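Local coordinates for protein Udp-n-acetylglucosamine pyrophosphorylase (Trypanosoma brucei, PDB 4BQH) that probably catalyses the formation of UDP-N-acetylglucosamine and diphosphate from UTP and N-acetyl-alpha-D-glucosamine 1-phosphate, and is captured here with an allosteric inhibitor bound, at residues A[45-55]-A[209-217]; A[234-242]-A[398-406]. All coordinates share one frame; numbering follows the deposited sequence.

Interaction 1 (A[45-55]-A[209-217]); sequences ELAGVDFRHFN and AQSSVPCYD. With 9VU ((3S)-3-[2-(1,3-benzodioxol-5-yl)-2-oxidanylidene-ethyl]-4-bromanyl-5-methyl-3-oxidanyl-1H-indol-2-one), chain C.
The backbones of 45-55 and 209-217 meet where Ser212 N donates to Glu45 O at 2.9 Å (N-H...O 165°), just ahead of a type II turn from Leu46 to Val49. Ser211 OG reaches across to Ala47 O at 2.6 Å and takes a lone pair in the carbonyl plane. A chi1 of -66°, with OG anti to its own carbonyl carbon, aims the hydroxyl at this turn, and one water bridges it to Ala47 N and Gln210 O.

Further along, apolar groups take over. Leu46 CD2 packs obliquely against Pro214, 3.8 Å from CD, and Phe51 CE1 reaches Pro214 CG. Phe54 stands at about a right angle to two partners: its CE1 touches Val213 CG1 at 3.7 Å, while its CB comes within 3.3 Å of Tyr216 OH. That hydroxyl donates to a water that also bonds Phe51 O and Asn55 OD1; Asn55 ND2 donates to Ala18 O. Ser212 O is buried with no polar partner.

The allosteric inhibitor 9VU is held by the turn and the residue after it: its NAG donates to Gly48 O at 2.8 Å and its OAN accepts from Asp50 N, also at 2.8 Å. Asp50 also N-caps helix 51-64. Helix 7-15 packs against Phe51, and strand 230-234 lies beside 213-214, with Ile231 touching both Leu46 and Pro214.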
# COMPACT_ATOMS: atom_id res chain seq x y z
N GLU A 45 -6.62 13.08 15.71
CA GLU A 45 -6.35 11.64 15.52
C GLU A 45 -7.61 10.86 15.20
O GLU A 45 -7.50 9.75 14.68
CB GLU A 45 -5.71 11.01 16.77
CG GLU A 45 -4.39 11.64 17.14
CD GLU A 45 -3.80 10.97 18.37
OE1 GLU A 45 -3.60 9.74 18.35
OE2 GLU A 45 -3.55 11.67 19.36
N LEU A 46 -8.77 11.40 15.56
CA LEU A 46 -10.06 10.77 15.21
C LEU A 46 -10.96 11.71 14.39
O LEU A 46 -12.19 11.69 14.51
CB LEU A 46 -10.81 10.26 16.46
CG LEU A 46 -10.09 9.07 17.09
CD1 LEU A 46 -9.36 9.58 18.31
CD2 LEU A 46 -11.06 7.94 17.44
N ALA A 47 -10.32 12.56 13.59
CA ALA A 47 -11.06 13.50 12.74
C ALA A 47 -12.11 12.76 11.92
O ALA A 47 -11.82 11.69 11.35
CB ALA A 47 -10.09 14.26 11.84
N GLY A 48 -13.32 13.29 11.89
CA GLY A 48 -14.37 12.76 11.03
C GLY A 48 -15.11 11.54 11.57
O GLY A 48 -16.19 11.23 11.08
N VAL A 49 -14.54 10.87 12.59
CA VAL A 49 -15.16 9.67 13.17
C VAL A 49 -16.55 9.99 13.72
O VAL A 49 -16.72 10.95 14.50
CB VAL A 49 -14.29 9.05 14.29
CG1 VAL A 49 -15.09 8.04 15.14
CG2 VAL A 49 -13.01 8.43 13.71
N ASP A 50 -17.52 9.18 13.32
CA ASP A 50 -18.90 9.35 13.76
C ASP A 50 -19.13 8.37 14.91
O ASP A 50 -19.24 7.16 14.71
CB ASP A 50 -19.82 9.06 12.55
CG ASP A 50 -21.31 9.21 12.87
OD1 ASP A 50 -21.75 9.10 14.02
OD2 ASP A 50 -22.06 9.41 11.90
N PHE A 51 -19.16 8.90 16.13
CA PHE A 51 -19.19 8.05 17.32
C PHE A 51 -20.48 7.24 17.43
O PHE A 51 -20.43 6.06 17.78
CB PHE A 51 -18.89 8.87 18.60
CG PHE A 51 -17.45 9.29 18.69
CD1 PHE A 51 -16.49 8.41 19.19
CD2 PHE A 51 -17.04 10.55 18.26
CE1 PHE A 51 -15.15 8.79 19.24
CE2 PHE A 51 -15.71 10.93 18.32
CZ PHE A 51 -14.76 10.06 18.82
N ARG A 52 -21.63 7.83 17.07
CA ARG A 52 -22.87 7.05 17.06
C ARG A 52 -22.80 5.88 16.07
O ARG A 52 -23.20 4.76 16.39
CB ARG A 52 -24.07 7.91 16.66
CG ARG A 52 -24.58 8.80 17.76
CD ARG A 52 -25.81 9.57 17.30
NE ARG A 52 -26.96 8.69 17.07
CZ ARG A 52 -27.78 8.23 18.01
NH1 ARG A 52 -27.60 8.55 19.29
NH2 ARG A 52 -28.80 7.45 17.68
N HIS A 53 -22.30 6.16 14.87
CA HIS A 53 -22.12 5.13 13.87
C HIS A 53 -21.25 4.02 14.41
O HIS A 53 -21.53 2.84 14.20
CB HIS A 53 -21.51 5.73 12.59
CG HIS A 53 -21.09 4.70 11.60
ND1 HIS A 53 -21.96 3.83 11.03
CD2 HIS A 53 -19.83 4.37 11.11
CE1 HIS A 53 -21.29 3.00 10.21
NE2 HIS A 53 -19.99 3.35 10.24
N PHE A 54 -20.18 4.36 15.12
CA PHE A 54 -19.31 3.30 15.65
C PHE A 54 -19.91 2.41 16.74
O PHE A 54 -19.48 1.26 16.90
CB PHE A 54 -17.94 3.85 16.02
CG PHE A 54 -16.96 3.77 14.87
CD1 PHE A 54 -16.33 2.54 14.57
CD2 PHE A 54 -16.73 4.87 14.04
CE1 PHE A 54 -15.44 2.44 13.50
CE2 PHE A 54 -15.84 4.78 12.96
CZ PHE A 54 -15.22 3.55 12.68
N ASN A 55 -20.90 2.91 17.48
CA ASN A 55 -21.68 2.01 18.34
C ASN A 55 -22.37 0.91 17.53
O ASN A 55 -22.37 -0.26 17.92
CB ASN A 55 -22.73 2.78 19.15
CG ASN A 55 -22.11 3.83 20.06
OD1 ASN A 55 -21.00 3.67 20.60
ND2 ASN A 55 -22.84 4.93 20.23
N ALA A 209 -3.77 12.77 6.83
CA ALA A 209 -3.79 11.88 7.99
C ALA A 209 -5.04 11.04 8.03
O ALA A 209 -6.16 11.53 7.76
CB ALA A 209 -3.70 12.70 9.27
N GLN A 210 -4.85 9.78 8.39
CA GLN A 210 -5.97 8.87 8.63
C GLN A 210 -6.46 9.08 10.04
O GLN A 210 -5.80 9.75 10.86
CB GLN A 210 -5.51 7.41 8.47
CG GLN A 210 -4.41 6.97 9.43
CD GLN A 210 -3.80 5.67 8.95
OE1 GLN A 210 -4.39 4.60 9.13
NE2 GLN A 210 -2.67 5.78 8.27
N SER A 211 -7.60 8.47 10.33
CA SER A 211 -8.13 8.45 11.69
C SER A 211 -7.96 7.09 12.33
O SER A 211 -8.05 6.06 11.69
CB SER A 211 -9.59 8.87 11.68
OG SER A 211 -9.63 10.24 11.29
N SER A 212 -7.70 7.10 13.63
CA SER A 212 -7.69 5.89 14.41
C SER A 212 -9.14 5.51 14.77
O SER A 212 -10.08 6.27 14.52
CB SER A 212 -6.85 6.09 15.66
OG SER A 212 -7.40 7.14 16.45
N VAL A 213 -9.32 4.32 15.34
CA VAL A 213 -10.66 3.81 15.65
C VAL A 213 -10.69 3.51 17.16
O VAL A 213 -9.76 2.89 17.67
CB VAL A 213 -10.93 2.52 14.86
CG1 VAL A 213 -12.26 1.88 15.27
CG2 VAL A 213 -10.99 2.85 13.36
N PRO A 214 -11.74 3.96 17.87
CA PRO A 214 -11.77 3.69 19.35
C PRO A 214 -11.79 2.19 19.70
O PRO A 214 -12.23 1.37 18.86
CB PRO A 214 -13.10 4.30 19.79
CG PRO A 214 -13.46 5.28 18.71
CD PRO A 214 -12.94 4.69 17.42
N CYS A 215 -11.32 1.85 20.90
CA CYS A 215 -11.48 0.50 21.44
C CYS A 215 -12.57 0.49 22.51
O CYS A 215 -12.75 1.48 23.23
CB CYS A 215 -10.20 0.01 22.09
SG CYS A 215 -8.71 0.67 21.34
N TYR A 216 -13.26 -0.65 22.62
CA TYR A 216 -14.50 -0.73 23.39
C TYR A 216 -14.52 -1.83 24.45
O TYR A 216 -13.98 -2.90 24.23
CB TYR A 216 -15.66 -0.99 22.41
CG TYR A 216 -15.90 0.17 21.48
CD1 TYR A 216 -15.18 0.31 20.28
CD2 TYR A 216 -16.86 1.14 21.79
CE1 TYR A 216 -15.41 1.39 19.44
CE2 TYR A 216 -17.10 2.21 20.96
CZ TYR A 216 -16.36 2.33 19.80
OH TYR A 216 -16.59 3.39 19.00
N ASP A 217 -15.17 -1.56 25.57
CA ASP A 217 -15.55 -2.61 26.51
C ASP A 217 -16.64 -3.47 25.86
O ASP A 217 -17.63 -2.94 25.39
CB ASP A 217 -16.06 -2.01 27.82
CG ASP A 217 -16.44 -3.08 28.83
OD1 ASP A 217 -15.54 -3.79 29.31
OD2 ASP A 217 -17.64 -3.21 29.14
OAN 9VU C . -17.07 7.28 11.28
CAH 9VU C . -16.83 7.62 10.10
NAG 9VU C . -16.78 8.88 9.68
CAC 9VU C . -16.54 8.89 8.34
CAB 9VU C . -16.43 9.94 7.52
CAA 9VU C . -16.20 9.81 6.14
CAF 9VU C . -16.11 8.51 5.63
CAJ 9VU C . -15.88 8.32 4.22
CAE 9VU C . -16.23 7.43 6.53
BRA 9VU C . -16.03 5.69 5.80
CAD 9VU C . -16.44 7.62 7.87
CAI 9VU C . -16.63 6.75 9.00
OAL 9VU C . -17.85 6.01 8.84
CAM 9VU C . -15.55 5.65 9.20
CAO 9VU C . -14.17 6.22 9.59
OAP 9VU C . -14.09 7.42 9.88
CAQ 9VU C . -13.06 5.31 9.66
CAV 9VU C . -13.10 4.04 9.09
CAU 9VU C . -12.05 3.20 9.17
OAY 9VU C . -11.92 1.94 8.67
CAX 9VU C . -10.80 1.38 9.40
OAW 9VU C . -10.01 2.54 9.71
CAT 9VU C . -10.92 3.56 9.78
CAS 9VU C . -10.80 4.77 10.34
CAR 9VU C . -11.86 5.68 10.28
O HOH W 1 -5.69 7.99 18.67
O HOH W 2 -4.51 9.04 13.50
O HOH W 3 -7.52 12.00 12.27
O HOH W 4 -18.62 5.06 19.67

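Interaction 2 (A[234-242]-A[398-406]); sequences APGGNGAVF and KLEAFLFDL. With 9VU ((3S)-3-[2-(1,3-benzodioxol-5-yl)-2-oxidanylidene-ethyl]-4-bromanyl-5-methyl-3-oxidanyl-1H-indol-2-one), chain C.
At the edge of the Phe402 ring, in its plane, lies Asn238 OD1, and Gly237 CA approaches CE1 obliquely; outside the segments His381 meets this ring edge-to-face. The Phe242 ring carries Val241 CG2 over the centre of one face, while Leu403 CD2 reaches CZ obliquely at 3.5 Å and Leu406 CG lies 3.7 Å from CE2. Leu403 CD2 also presses on Val241 CG2 at 3.3 Å, tighter than usual van der Waals contact.

Asn238 CG sits between the backbone N and the carbonyl carbon (chi1 58°), which turns OD1 toward Leu403 N: the bond is 2.8 Å long, the donor tilted 27° from the carbonyl plane. Asn238 belongs to the glycine-rich Pro-Gly-Gly-Asn-Gly loop of this GT-A-like nucleotidyltransferase. The loop backbone, with a positive phi at Gly237, docks on the end of strand 394-400: Ala401 N donates to Gly236 O at 3.0 Å, and Gly239 N to Ala401 O at 2.8 Å, the latter from 36° above the carbonyl plane. Asp405 OD2 accepts from Phe402 N and thereby pins the turn after the strand.

Toward 9VU, Gly236 O comes to 3.1 Å from CAX, and Ala240 CB lies 3.3 Å from OAW of the benzodioxole.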
# COMPACT_ATOMS: atom_id res chain seq x y z
N ALA A 234 -6.89 2.74 18.08
CA ALA A 234 -5.87 1.93 17.42
C ALA A 234 -5.95 2.17 15.93
O ALA A 234 -6.99 2.62 15.46
CB ALA A 234 -6.11 0.46 17.73
N PRO A 235 -4.86 1.86 15.19
CA PRO A 235 -4.90 1.99 13.74
C PRO A 235 -6.06 1.16 13.21
O PRO A 235 -6.26 0.02 13.67
CB PRO A 235 -3.56 1.38 13.29
CG PRO A 235 -2.64 1.67 14.43
CD PRO A 235 -3.51 1.46 15.66
N GLY A 236 -6.82 1.72 12.27
CA GLY A 236 -8.03 1.05 11.84
C GLY A 236 -7.83 -0.02 10.78
O GLY A 236 -8.79 -0.71 10.47
N GLY A 237 -6.64 -0.12 10.20
CA GLY A 237 -6.44 -1.00 9.02
C GLY A 237 -6.59 -0.16 7.76
O GLY A 237 -7.04 0.99 7.83
N ASN A 238 -6.19 -0.71 6.62
CA ASN A 238 -6.12 0.08 5.41
C ASN A 238 -7.45 0.54 4.84
O ASN A 238 -7.46 1.34 3.90
CB ASN A 238 -5.21 -0.57 4.33
CG ASN A 238 -5.64 -1.97 3.93
OD1 ASN A 238 -6.83 -2.30 3.93
ND2 ASN A 238 -4.66 -2.81 3.53
N GLY A 239 -8.55 0.03 5.40
CA GLY A 239 -9.87 0.56 5.07
C GLY A 239 -9.99 2.02 5.48
O GLY A 239 -10.85 2.73 4.97
N ALA A 240 -9.08 2.49 6.35
CA ALA A 240 -9.04 3.93 6.71
C ALA A 240 -8.85 4.90 5.53
O ALA A 240 -9.10 6.11 5.68
CB ALA A 240 -7.96 4.20 7.77
N VAL A 241 -8.40 4.38 4.38
CA VAL A 241 -8.13 5.22 3.21
C VAL A 241 -9.35 6.02 2.81
O VAL A 241 -9.23 7.18 2.42
CB VAL A 241 -7.58 4.47 1.95
CG1 VAL A 241 -6.20 3.89 2.23
CG2 VAL A 241 -8.52 3.39 1.44
N PHE A 242 -10.53 5.40 2.89
CA PHE A 242 -11.72 6.06 2.33
C PHE A 242 -12.11 7.32 3.10
O PHE A 242 -12.33 8.38 2.50
CB PHE A 242 -12.88 5.08 2.21
CG PHE A 242 -12.55 3.90 1.36
CD1 PHE A 242 -12.38 4.04 -0.03
CD2 PHE A 242 -12.40 2.65 1.93
CE1 PHE A 242 -12.06 2.96 -0.81
CE2 PHE A 242 -12.09 1.55 1.14
CZ PHE A 242 -11.92 1.71 -0.23
N LYS A 398 -11.09 -4.32 19.64
CA LYS A 398 -10.51 -3.46 18.58
C LYS A 398 -11.22 -3.76 17.27
O LYS A 398 -11.64 -4.89 17.04
CB LYS A 398 -9.00 -3.65 18.48
CG LYS A 398 -8.27 -3.22 19.74
CD LYS A 398 -6.76 -3.08 19.48
CE LYS A 398 -6.02 -2.55 20.71
NZ LYS A 398 -4.53 -2.57 20.46
N LEU A 399 -11.43 -2.74 16.45
CA LEU A 399 -12.21 -2.90 15.23
C LEU A 399 -11.36 -2.51 14.05
O LEU A 399 -10.71 -1.49 14.09
CB LEU A 399 -13.44 -1.98 15.28
CG LEU A 399 -14.44 -2.34 16.38
CD1 LEU A 399 -15.43 -1.18 16.53
CD2 LEU A 399 -15.19 -3.62 16.04
N GLU A 400 -11.39 -3.32 12.99
CA GLU A 400 -10.58 -2.99 11.81
C GLU A 400 -11.41 -3.13 10.55
O GLU A 400 -12.33 -3.94 10.49
CB GLU A 400 -9.33 -3.90 11.73
CG GLU A 400 -8.31 -3.61 12.84
CD GLU A 400 -7.08 -4.54 12.81
OE1 GLU A 400 -7.11 -5.60 12.15
OE2 GLU A 400 -6.08 -4.22 13.49
N ALA A 401 -11.07 -2.34 9.53
CA ALA A 401 -11.62 -2.61 8.20
C ALA A 401 -10.52 -2.46 7.16
O ALA A 401 -9.56 -1.71 7.36
CB ALA A 401 -12.80 -1.69 7.88
N PHE A 402 -10.67 -3.20 6.06
CA PHE A 402 -9.63 -3.25 5.01
C PHE A 402 -10.22 -2.88 3.67
O PHE A 402 -11.45 -2.94 3.48
CB PHE A 402 -9.05 -4.67 4.96
CG PHE A 402 -8.55 -5.11 6.28
CD1 PHE A 402 -7.36 -4.59 6.78
CD2 PHE A 402 -9.33 -5.92 7.09
CE1 PHE A 402 -6.93 -4.92 8.05
CE2 PHE A 402 -8.89 -6.28 8.37
CZ PHE A 402 -7.68 -5.77 8.85
N LEU A 403 -9.36 -2.47 2.74
CA LEU A 403 -9.80 -2.15 1.40
C LEU A 403 -10.70 -3.26 0.87
O LEU A 403 -11.79 -2.98 0.35
CB LEU A 403 -8.60 -1.91 0.48
CG LEU A 403 -7.99 -0.54 0.80
CD1 LEU A 403 -6.49 -0.54 0.67
CD2 LEU A 403 -8.61 0.46 -0.14
N PHE A 404 -10.31 -4.52 1.08
CA PHE A 404 -11.08 -5.65 0.52
C PHE A 404 -12.50 -5.77 1.05
O PHE A 404 -13.33 -6.41 0.43
CB PHE A 404 -10.34 -7.01 0.59
CG PHE A 404 -10.10 -7.53 2.00
CD1 PHE A 404 -11.16 -8.02 2.79
CD2 PHE A 404 -8.81 -7.56 2.53
CE1 PHE A 404 -10.95 -8.48 4.08
CE2 PHE A 404 -8.59 -8.05 3.83
CZ PHE A 404 -9.65 -8.52 4.59
N ASP A 405 -12.78 -5.16 2.20
CA ASP A 405 -14.15 -5.22 2.73
C ASP A 405 -15.11 -4.45 1.83
O ASP A 405 -16.33 -4.67 1.87
CB ASP A 405 -14.20 -4.64 4.15
CG ASP A 405 -13.58 -5.57 5.19
OD1 ASP A 405 -13.94 -6.78 5.23
OD2 ASP A 405 -12.78 -5.08 6.01
N LEU A 406 -14.57 -3.52 1.04
CA LEU A 406 -15.41 -2.70 0.17
C LEU A 406 -15.51 -3.24 -1.27
O LEU A 406 -16.25 -2.67 -2.09
CB LEU A 406 -14.93 -1.25 0.15
CG LEU A 406 -15.21 -0.42 1.43
CD1 LEU A 406 -16.69 -0.27 1.76
CD2 LEU A 406 -14.48 -1.04 2.60
OAN 9VU C . -17.07 7.28 11.28
CAH 9VU C . -16.83 7.62 10.10
NAG 9VU C . -16.78 8.88 9.68
CAC 9VU C . -16.54 8.89 8.34
CAB 9VU C . -16.43 9.94 7.52
CAA 9VU C . -16.20 9.81 6.14
CAF 9VU C . -16.11 8.51 5.63
CAJ 9VU C . -15.88 8.32 4.22
CAE 9VU C . -16.23 7.43 6.53
BRA 9VU C . -16.03 5.69 5.80
CAD 9VU C . -16.44 7.62 7.87
CAI 9VU C . -16.63 6.75 9.00
OAL 9VU C . -17.85 6.01 8.84
CAM 9VU C . -15.55 5.65 9.20
CAO 9VU C . -14.17 6.22 9.59
OAP 9VU C . -14.09 7.42 9.88
CAQ 9VU C . -13.06 5.31 9.66
CAV 9VU C . -13.10 4.04 9.09
CAU 9VU C . -12.05 3.20 9.17
OAY 9VU C . -11.92 1.94 8.67
CAX 9VU C . -10.80 1.38 9.40
OAW 9VU C . -10.01 2.54 9.71
CAT 9VU C . -10.92 3.56 9.78
CAS 9VU C . -10.80 4.77 10.34
CAR 9VU C . -11.86 5.68 10.28
O HOH W 5 -8.43 -0.72 15.46
O HOH W 6 -4.69 -2.17 12.99

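Overall arrangement
From the N terminus, the chain passes helix 32-44 and enters interaction 1 at 45-55, which is met by 209-217 with 153 residues in between. Interaction 2 opens at 234-242 and closes at 398-406 with 155 residues in between, so the two loops run in series and neither nest nor cross. A probable hydrogen bond from Val213 N to Ala234 O joins them, where strands 213-214 and 230-234 lie side by side, and their centres are about 11 Å apart. Together they tie the N-terminal helices, the small three-stranded sheet and the 381-400 hairpin around 9VU: interaction 1 hydrogen-bonds the oxindole and also borders the benzodioxole, which the glycine loop of interaction 2 lines from its side.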